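Local coordinates for complement factor H (Mus musculus, PDB 2YBY), which regulates complement activation in innate immunity and is represented by two consecutive Sushi (short consensus repeat) domains, the sixth and seventh, at residues V66-D78 with E83-Y97. The protein carries 1 engineered substitution. Sequence-based numbering, arbitrary orientation. Where two conformers were deposited one is given.
Sequences VRKCVFHYVENGD and EKVYVQGQSLKVQCY. With EDO (1,2-ethanediol), chain B.
Arg67 and Gln88 grip each other twice: the side-chain OE1 of Gln88 takes the backbone N of Arg67 at 2.9 Å, in the carbonyl plane, while Gln88 N bonds back to Arg67 O. With CG anti to the backbone N (chi1 -161°) and the chain extended beyond it, the Gln88 amide continues the pairing past the end of strand 84-87. From there strands 66-71 and 84-87 run antiparallel, Cys69 exchanging both backbone bonds with Tyr86 and Phe71 with Lys84; Phe71 N to Lys84 O, 2.8 Å, is almost perfectly straight. Farther on, Asn76 O accepts Tyr97 N, and Asp78 N meets Gln95 O at 2.9 Å nearly along the C=O axis. A 1,2-ethanediol, probably from crystallisation, bridges Asp78 O to Gln95 N and Lys93 O. This is the Sushi (complement control protein) fold, a small β-domain pinned near each end by a disulfide, here Cys69 to Cys111 and Cys96 to Cys122. Between them Phe71 is a central part of the apolar filling: Leu92 CD1 sits 3.7 Å from its ring centroid, over one face, a CH-pi contact, and Tyr86 CE1 lies 3.7 Å from Phe71 CB. Met109 and Trp116 also touch the Phe71 side chain. Val74 CG1 and Val94 CG1 meet tip to tip at 3.5 Å, and the Tyr97 ring leans obliquely on Gly77, CE2 lying 3.4 Å from Gly77 C.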
ATOM      1  N   VAL A  66       3.497   0.014  -2.253  1.00 14.36           N
ATOM      2  CA  VAL A  66       4.129  -0.238  -0.951  1.00 14.31           C
ATOM      3  C   VAL A  66       3.559  -1.525  -0.344  1.00 16.90           C
ATOM      4  O   VAL A  66       2.533  -2.046  -0.797  1.00 14.39           O
ATOM      5  CB  VAL A  66       3.937   0.968   0.014  1.00 18.30           C
ATOM      6  CG1 VAL A  66       4.594   2.233  -0.541  1.00 18.47           C
ATOM      7  CG2 VAL A  66       2.470   1.231   0.307  1.00 17.57           C
ATOM      8  N   ARG A  67       4.218  -2.053   0.697  1.00 16.93           N
ATOM      9  CA  ARG A  67       3.696  -3.248   1.349  1.00 16.86           C
ATOM     10  C   ARG A  67       2.248  -3.057   1.860  1.00 19.39           C
ATOM     11  O   ARG A  67       1.907  -2.006   2.404  1.00 18.60           O
ATOM     12  CB  ARG A  67       4.604  -3.690   2.519  1.00 17.40           C
ATOM     13  CG  ARG A  67       4.177  -4.969   3.235  1.00 23.80           C
ATOM     14  CD  ARG A  67       4.128  -6.191   2.381  1.00 28.64           C
ATOM     15  NE  ARG A  67       5.443  -6.647   1.938  1.00 30.39           N
ATOM     16  CZ  ARG A  67       5.648  -7.581   1.004  1.00 46.00           C
ATOM     17  NH1 ARG A  67       4.620  -8.134   0.364  1.00 30.16           N
ATOM     18  NH2 ARG A  67       6.884  -7.950   0.684  1.00 33.69           N
ATOM     19  N   LYS A  68       1.416  -4.082   1.646  1.00 16.22           N
ATOM     20  CA  LYS A  68       0.046  -4.152   2.106  1.00 15.92           C
ATOM     21  C   LYS A  68       0.003  -5.147   3.260  1.00 21.25           C
ATOM     22  O   LYS A  68       0.571  -6.243   3.159  1.00 21.76           O
ATOM     23  CB  LYS A  68      -0.858  -4.664   0.977  1.00 16.34           C
ATOM     24  CG  LYS A  68      -2.309  -4.787   1.310  1.00 19.04           C
ATOM     25  CD  LYS A  68      -3.150  -5.249   0.117  1.00 29.73           C
ATOM     26  CE  LYS A  68      -3.068  -6.733  -0.079  1.00 35.97           C
ATOM     27  NZ  LYS A  68      -3.981  -7.200  -1.155  1.00 52.09           N
ATOM     28  N   CYS A  69      -0.644  -4.750   4.366  1.00 17.71           N
ATOM     29  CA  CYS A  69      -0.869  -5.620   5.506  1.00 16.22           C
ATOM     30  C   CYS A  69      -2.353  -5.639   5.765  1.00 18.60           C
ATOM     31  O   CYS A  69      -2.934  -4.591   6.038  1.00 19.28           O
ATOM     32  CB  CYS A  69      -0.131  -5.127   6.741  1.00 15.37           C
ATOM     33  SG  CYS A  69       1.633  -4.868   6.513  1.00 19.18           S
ATOM     34  N   VAL A  70      -2.949  -6.810   5.783  1.00 16.72           N
ATOM     35  CA  VAL A  70      -4.377  -6.973   5.986  1.00 17.22           C
ATOM     36  C   VAL A  70      -4.625  -7.297   7.444  1.00 19.57           C
ATOM     37  O   VAL A  70      -3.973  -8.200   8.009  1.00 17.69           O
ATOM     38  CB  VAL A  70      -4.947  -8.072   5.055  1.00 21.40           C
ATOM     39  CG1 VAL A  70      -6.417  -8.353   5.371  1.00 20.72           C
ATOM     40  CG2 VAL A  70      -4.755  -7.678   3.580  1.00 21.83           C
ATOM     41  N   PHE A  71      -5.564  -6.571   8.067  1.00 15.85           N
ATOM     42  CA  PHE A  71      -5.959  -6.835   9.437  1.00 16.32           C
ATOM     43  C   PHE A  71      -7.264  -7.615   9.410  1.00 21.91           C
ATOM     44  O   PHE A  71      -8.199  -7.179   8.748  1.00 21.65           O
ATOM     45  CB  PHE A  71      -6.179  -5.537  10.222  1.00 18.18           C
ATOM     46  CG  PHE A  71      -6.591  -5.814  11.642  1.00 20.48           C
ATOM     47  CD1 PHE A  71      -5.701  -6.387  12.535  1.00 22.75           C
ATOM     48  CD2 PHE A  71      -7.894  -5.607  12.057  1.00 23.59           C
ATOM     49  CE1 PHE A  71      -6.081  -6.675  13.835  1.00 23.20           C
ATOM     50  CE2 PHE A  71      -8.276  -5.884  13.369  1.00 25.97           C
ATOM     51  CZ  PHE A  71      -7.363  -6.404  14.251  1.00 22.63           C
ATOM     52  N   HIS A  72      -7.340  -8.747  10.107  1.00 20.27           N
ATOM     53  CA  HIS A  72      -8.590  -9.524  10.172  1.00 20.83           C
ATOM     54  C   HIS A  72      -8.588 -10.390  11.414  1.00 23.83           C
ATOM     55  O   HIS A  72      -9.287 -10.068  12.361  1.00 22.43           O
ATOM     56  CB  HIS A  72      -8.838 -10.351   8.886  1.00 21.58           C
ATOM     57  CG  HIS A  72     -10.223 -10.923   8.780  1.00 25.51           C
ATOM     58  ND1 HIS A  72     -10.658 -11.539   7.623  1.00 28.09           N
ATOM     59  CD2 HIS A  72     -11.213 -10.994   9.699  1.00 27.66           C
ATOM     60  CE1 HIS A  72     -11.905 -11.918   7.851  1.00 27.17           C
ATOM     61  NE2 HIS A  72     -12.275 -11.641   9.091  1.00 27.53           N
ATOM     62  N   TYR A  73      -7.780 -11.476  11.436  1.00 21.48           N
ATOM     63  CA  TYR A  73      -7.724 -12.440  12.525  0.50 21.26           C
ATOM     64  C   TYR A  73      -6.627 -12.118  13.541  1.00 23.70           C
ATOM     65  O   TYR A  73      -5.497 -11.811  13.132  1.00 21.92           O
ATOM     66  CB  TYR A  73      -7.494 -13.852  11.938  0.50 23.23           C
ATOM     67  CG  TYR A  73      -8.404 -14.164  10.767  0.50 24.75           C
ATOM     68  CD1 TYR A  73      -9.736 -14.501  10.964  0.50 27.04           C
ATOM     69  CD2 TYR A  73      -7.939 -14.096   9.460  0.50 25.50           C
ATOM     70  CE1 TYR A  73     -10.581 -14.783   9.889  0.50 28.04           C
ATOM     71  CE2 TYR A  73      -8.772 -14.360   8.379  0.50 26.65           C
ATOM     72  CZ  TYR A  73     -10.093 -14.712   8.593  0.50 35.66           C
ATOM     73  OH  TYR A  73     -10.924 -14.976   7.529  0.50 37.66           O
ATOM     74  N   VAL A  74      -6.939 -12.240  14.839  1.00 21.79           N
ATOM     75  CA  VAL A  74      -5.988 -12.083  15.923  1.00 20.70           C
ATOM     76  C   VAL A  74      -6.119 -13.342  16.779  1.00 25.40           C
ATOM     77  O   VAL A  74      -7.218 -13.630  17.243  1.00 26.85           O
ATOM     78  CB  VAL A  74      -6.212 -10.827  16.798  1.00 24.11           C
ATOM     79  CG1 VAL A  74      -5.152 -10.769  17.913  1.00 24.56           C
ATOM     80  CG2 VAL A  74      -6.149  -9.560  15.934  1.00 23.52           C
ATOM     81  N   GLU A  75      -5.021 -14.059  16.984  1.00 23.03           N
ATOM     82  CA  GLU A  75      -5.022 -15.248  17.837  1.00 23.12           C
ATOM     83  C   GLU A  75      -4.991 -14.766  19.282  1.00 26.20           C
ATOM     84  O   GLU A  75      -4.100 -13.991  19.637  1.00 25.86           O
ATOM     85  CB  GLU A  75      -3.820 -16.166  17.550  1.00 24.64           C
ATOM     86  CG  GLU A  75      -3.802 -17.426  18.413  1.00 32.29           C
ATOM     87  CD  GLU A  75      -2.545 -18.263  18.300  1.00 42.05           C
ATOM     88  OE1 GLU A  75      -1.993 -18.353  17.184  1.00 37.04           O
ATOM     89  OE2 GLU A  75      -2.081 -18.789  19.337  1.00 39.90           O
ATOM     90  N   ASN A  76      -5.946 -15.247  20.101  1.00 24.41           N
ATOM     91  CA  ASN A  76      -6.119 -14.897  21.522  1.00 24.69           C
ATOM     92  C   ASN A  76      -6.393 -13.392  21.640  1.00 28.15           C
ATOM     93  O   ASN A  76      -5.912 -12.745  22.569  1.00 27.72           O
ATOM     94  CB  ASN A  76      -4.923 -15.308  22.392  1.00 27.19           C
ATOM     95  CG  ASN A  76      -4.813 -16.805  22.613  1.00 44.24           C
ATOM     96  OD1 ASN A  76      -5.810 -17.487  22.867  1.00 40.90           O
ATOM     97  ND2 ASN A  76      -3.605 -17.342  22.558  1.00 31.84           N
ATOM     98  N   GLY A  77      -7.177 -12.873  20.704  1.00 27.65           N
ATOM     99  CA  GLY A  77      -7.514 -11.459  20.656  1.00 27.78           C
ATOM    100  C   GLY A  77      -8.777 -11.207  19.866  1.00 31.25           C
ATOM    101  O   GLY A  77      -9.390 -12.123  19.307  1.00 32.32           O
ATOM    102  N   ASP A  78      -9.121  -9.951  19.748  1.00 26.20           N
ATOM    103  CA  ASP A  78     -10.324  -9.523  19.066  1.00 26.25           C
ATOM    104  C   ASP A  78     -10.152  -9.410  17.539  1.00 31.00           C
ATOM    105  O   ASP A  78      -9.460  -8.502  17.063  1.00 29.80           O
ATOM    106  CB  ASP A  78     -10.742  -8.167  19.659  1.00 29.10           C
ATOM    107  CG  ASP A  78     -12.168  -7.758  19.393  1.00 43.33           C
ATOM    108  OD1 ASP A  78     -12.987  -8.638  19.092  1.00 47.04           O
ATOM    109  OD2 ASP A  78     -12.471  -6.551  19.521  1.00 51.51           O
ATOM    110  N   GLU A  83     -11.939  -7.987   6.160  1.00 29.84           N
ATOM    111  CA  GLU A  83     -10.543  -7.618   5.936  1.00 30.06           C
ATOM    112  C   GLU A  83     -10.365  -6.109   5.823  1.00 32.13           C
ATOM    113  O   GLU A  83     -10.985  -5.490   4.961  1.00 31.82           O
ATOM    114  CB  GLU A  83     -10.037  -8.255   4.641  1.00 31.52           C
ATOM    115  CG  GLU A  83      -9.914  -9.761   4.706  1.00 40.89           C
ATOM    116  CD  GLU A  83      -9.402 -10.392   3.428  1.00 57.57           C
ATOM    117  OE1 GLU A  83      -8.886  -9.648   2.561  1.00 43.66           O
ATOM    118  OE2 GLU A  83      -9.546 -11.626   3.279  1.00 52.30           O
ATOM    119  N   LYS A  84      -9.516  -5.515   6.675  1.00 25.50           N
ATOM    120  CA  LYS A  84      -9.228  -4.092   6.585  1.00 23.96           C
ATOM    121  C   LYS A  84      -7.791  -3.940   6.081  1.00 24.65           C
ATOM    122  O   LYS A  84      -6.862  -4.506   6.670  1.00 22.27           O
ATOM    123  CB  LYS A  84      -9.422  -3.389   7.927  1.00 25.72           C
ATOM    124  CG  LYS A  84      -9.323  -1.884   7.777  1.00 36.39           C
ATOM    125  CD  LYS A  84      -9.794  -1.127   9.011  1.00 37.56           C
ATOM    126  CE  LYS A  84      -9.278   0.305   9.033  1.00 41.19           C
ATOM    127  NZ  LYS A  84      -9.791   1.121   7.902  1.00 44.40           N
ATOM    128  N   VAL A  85      -7.613  -3.190   4.995  1.00 20.65           N
ATOM    129  CA  VAL A  85      -6.313  -2.979   4.420  1.00 18.95           C
ATOM    130  C   VAL A  85      -5.535  -1.886   5.138  1.00 22.40           C
ATOM    131  O   VAL A  85      -6.020  -0.755   5.293  1.00 23.45           O
ATOM    132  CB  VAL A  85      -6.407  -2.654   2.909  1.00 22.31           C
ATOM    133  CG1 VAL A  85      -5.072  -2.189   2.359  1.00 22.86           C
ATOM    134  CG2 VAL A  85      -6.906  -3.873   2.133  1.00 22.10           C
ATOM    135  N   TYR A  86      -4.285  -2.201   5.487  1.00 17.70           N
ATOM    136  CA  TYR A  86      -3.320  -1.228   5.944  1.00 16.36           C
ATOM    137  C   TYR A  86      -2.146  -1.240   5.003  1.00 19.08           C
ATOM    138  O   TYR A  86      -1.933  -2.241   4.303  1.00 19.23           O
ATOM    139  CB  TYR A  86      -2.882  -1.484   7.376  1.00 17.71           C
ATOM    140  CG  TYR A  86      -3.992  -1.207   8.349  1.00 17.42           C
ATOM    141  CD1 TYR A  86      -4.971  -2.157   8.604  1.00 16.95           C
ATOM    142  CD2 TYR A  86      -4.025  -0.026   9.076  1.00 19.40           C
ATOM    143  CE1 TYR A  86      -5.997  -1.913   9.515  1.00 18.03           C
ATOM    144  CE2 TYR A  86      -5.037   0.227   9.993  1.00 20.15           C
ATOM    145  CZ  TYR A  86      -6.012  -0.728  10.227  1.00 20.63           C
ATOM    146  OH  TYR A  86      -7.015  -0.494  11.153  1.00 21.82           O
ATOM    147  N   VAL A  87      -1.395  -0.139   4.959  1.00 15.83           N
ATOM    148  CA  VAL A  87      -0.221  -0.001   4.116  1.00 17.17           C
ATOM    149  C   VAL A  87       0.982   0.346   4.933  1.00 19.94           C
ATOM    150  O   VAL A  87       0.876   0.752   6.092  1.00 19.75           O
ATOM    151  CB  VAL A  87      -0.427   0.989   2.945  1.00 20.60           C
ATOM    152  CG1 VAL A  87      -1.714   0.678   2.177  1.00 21.69           C
ATOM    153  CG2 VAL A  87      -0.412   2.435   3.433  1.00 20.21           C
ATOM    154  N   GLN A  88       2.140   0.170   4.326  1.00 17.76           N
ATOM    155  CA  GLN A  88       3.432   0.377   4.937  1.00 16.55           C
ATOM    156  C   GLN A  88       3.519   1.701   5.700  1.00 21.52           C
ATOM    157  O   GLN A  88       3.202   2.771   5.158  1.00 21.28           O
ATOM    158  CB  GLN A  88       4.500   0.301   3.859  1.00 18.60           C
ATOM    159  CG  GLN A  88       5.881   0.041   4.383  1.00 26.13           C
ATOM    160  CD  GLN A  88       6.822  -0.351   3.268  1.00 35.47           C
ATOM    161  OE1 GLN A  88       6.418  -0.798   2.170  1.00 22.43           O
ATOM    162  NE2 GLN A  88       8.100  -0.236   3.537  1.00 33.83           N
ATOM    163  N   GLY A  89       3.862   1.601   6.976  1.00 18.99           N
ATOM    164  CA  GLY A  89       3.977   2.773   7.841  1.00 19.24           C
ATOM    165  C   GLY A  89       2.796   2.973   8.776  1.00 23.14           C
ATOM    166  O   GLY A  89       2.913   3.741   9.741  1.00 22.42           O
ATOM    167  N   GLN A  90       1.639   2.325   8.476  1.00 16.49           N
ATOM    168  CA  GLN A  90       0.452   2.439   9.322  1.00 14.87           C
ATOM    169  C   GLN A  90       0.524   1.451  10.487  1.00 17.66           C
ATOM    170  O   GLN A  90       1.226   0.446  10.429  1.00 15.94           O
ATOM    171  CB  GLN A  90      -0.844   2.206   8.525  1.00 15.00           C
ATOM    172  CG  GLN A  90      -1.082   3.290   7.465  1.00 14.84           C
ATOM    173  CD  GLN A  90      -2.273   3.056   6.595  1.00 25.48           C
ATOM    174  OE1 GLN A  90      -2.730   1.944   6.410  1.00 21.69           O
ATOM    175  NE2 GLN A  90      -2.790   4.106   5.997  1.00 32.12           N
ATOM    176  N   SER A  91      -0.157   1.798  11.575  1.00 17.53           N
ATOM    177  CA  SER A  91      -0.213   0.967  12.771  1.00 16.87           C
ATOM    178  C   SER A  91      -1.597   0.992  13.384  1.00 17.59           C
ATOM    179  O   SER A  91      -2.421   1.875  13.100  1.00 17.41           O
ATOM    180  CB  SER A  91       0.847   1.377  13.793  1.00 20.54           C
ATOM    181  OG  SER A  91       0.689   2.706  14.240  1.00 27.76           O
ATOM    182  N   LEU A  92      -1.886  -0.039  14.171  1.00 15.85           N
ATOM    183  CA  LEU A  92      -3.142  -0.109  14.920  1.00 15.65           C
ATOM    184  C   LEU A  92      -2.908  -0.804  16.249  1.00 16.41           C
ATOM    185  O   LEU A  92      -1.871  -1.438  16.438  1.00 16.80           O
ATOM    186  CB  LEU A  92      -4.317  -0.743  14.148  1.00 16.90           C
ATOM    187  CG  LEU A  92      -4.367  -2.256  14.037  1.00 22.34           C
ATOM    188  CD1 LEU A  92      -5.776  -2.747  13.715  1.00 24.05           C
ATOM    189  CD2 LEU A  92      -3.427  -2.739  12.983  1.00 25.51           C
ATOM    190  N   LYS A  93      -3.833  -0.635  17.161  1.00 15.31           N
ATOM    191  CA  LYS A  93      -3.727  -1.249  18.483  1.00 13.44           C
ATOM    192  C   LYS A  93      -4.604  -2.479  18.467  1.00 17.48           C
ATOM    193  O   LYS A  93      -5.787  -2.415  18.113  1.00 17.36           O
ATOM    194  CB  LYS A  93      -4.172  -0.306  19.603  1.00 13.97           C
ATOM    195  CG  LYS A  93      -3.769  -0.824  20.976  1.00 17.03           C
ATOM    196  CD  LYS A  93      -4.266   0.117  22.050  1.00 16.36           C
ATOM    197  CE  LYS A  93      -3.936  -0.395  23.437  1.00 17.63           C
ATOM    198  NZ  LYS A  93      -2.528  -0.060  23.855  1.00 19.19           N
ATOM    199  N   VAL A  94      -4.010  -3.620  18.817  1.00 15.86           N
ATOM    200  CA  VAL A  94      -4.715  -4.892  18.847  1.00 15.93           C
ATOM    201  C   VAL A  94      -5.198  -5.130  20.282  1.00 19.34           C
ATOM    202  O   VAL A  94      -4.480  -4.840  21.230  1.00 18.44           O
ATOM    203  CB  VAL A  94      -3.744  -5.985  18.372  1.00 19.85           C
ATOM    204  CG1 VAL A  94      -4.318  -7.383  18.492  1.00 20.37           C
ATOM    205  CG2 VAL A  94      -3.311  -5.713  16.945  1.00 18.00           C
ATOM    206  N   GLN A  95      -6.366  -5.716  20.402  1.00 19.09           N
ATOM    207  CA  GLN A  95      -7.022  -6.042  21.653  1.00 20.12           C
ATOM    208  C   GLN A  95      -6.731  -7.515  21.973  1.00 21.80           C
ATOM    209  O   GLN A  95      -7.358  -8.386  21.393  1.00 24.25           O
ATOM    210  CB  GLN A  95      -8.541  -5.776  21.510  1.00 21.87           C
ATOM    211  CG  GLN A  95      -9.453  -6.383  22.566  1.00 41.59           C
ATOM    212  CD  GLN A  95      -9.442  -5.548  23.795  1.00 49.55           C
ATOM    213  OE1 GLN A  95     -10.200  -4.588  23.903  1.00 43.23           O
ATOM    214  NE2 GLN A  95      -8.560  -5.878  24.724  1.00 45.27           N
ATOM    215  N   CYS A  96      -5.753  -7.766  22.834  1.00 20.45           N
ATOM    216  CA  CYS A  96      -5.421  -9.122  23.310  1.00 20.00           C
ATOM    217  C   CYS A  96      -6.320  -9.486  24.499  1.00 29.55           C
ATOM    218  O   CYS A  96      -6.849  -8.592  25.164  1.00 29.51           O
ATOM    219  CB  CYS A  96      -3.953  -9.218  23.698  1.00 19.74           C
ATOM    220  SG  CYS A  96      -2.814  -9.010  22.317  1.00 22.46           S
ATOM    221  N   TYR A  97      -6.447 -10.794  24.789  1.00 27.66           N
ATOM    222  CA  TYR A  97      -7.247 -11.273  25.938  1.00 27.87           C
ATOM    223  C   TYR A  97      -6.459 -12.049  26.980  1.00 36.17           C
ATOM    224  O   TYR A  97      -5.415 -12.598  26.680  1.00 37.48           O
ATOM    225  CB  TYR A  97      -8.349 -12.219  25.432  1.00 28.39           C
ATOM    226  CG  TYR A  97      -9.387 -11.590  24.530  1.00 31.62           C
ATOM    227  CD1 TYR A  97     -10.041 -10.418  24.898  1.00 35.16           C
ATOM    228  CD2 TYR A  97      -9.841 -12.252  23.399  1.00 31.47           C
ATOM    229  CE1 TYR A  97     -11.049  -9.873  24.105  1.00 39.06           C
ATOM    230  CE2 TYR A  97     -10.827 -11.709  22.586  1.00 32.97           C
ATOM    231  CZ  TYR A  97     -11.428 -10.513  22.936  1.00 43.76           C
ATOM    232  OH  TYR A  97     -12.405  -9.964  22.130  1.00 46.83           O
TER
HETATM  233  C1  EDO B1462      -8.927  -5.557  17.596  1.00 33.88           C
HETATM  234  O1  EDO B1462      -7.852  -6.463  17.891  1.00 22.54           O
HETATM  235  C2  EDO B1462      -8.595  -4.144  18.036  1.00 35.46           C
HETATM  236  O2  EDO B1462      -8.071  -3.448  16.909  1.00 36.85           O
HETATM  237  O   HOH W   1      -8.930 -12.366   6.000  1.00 35.95           O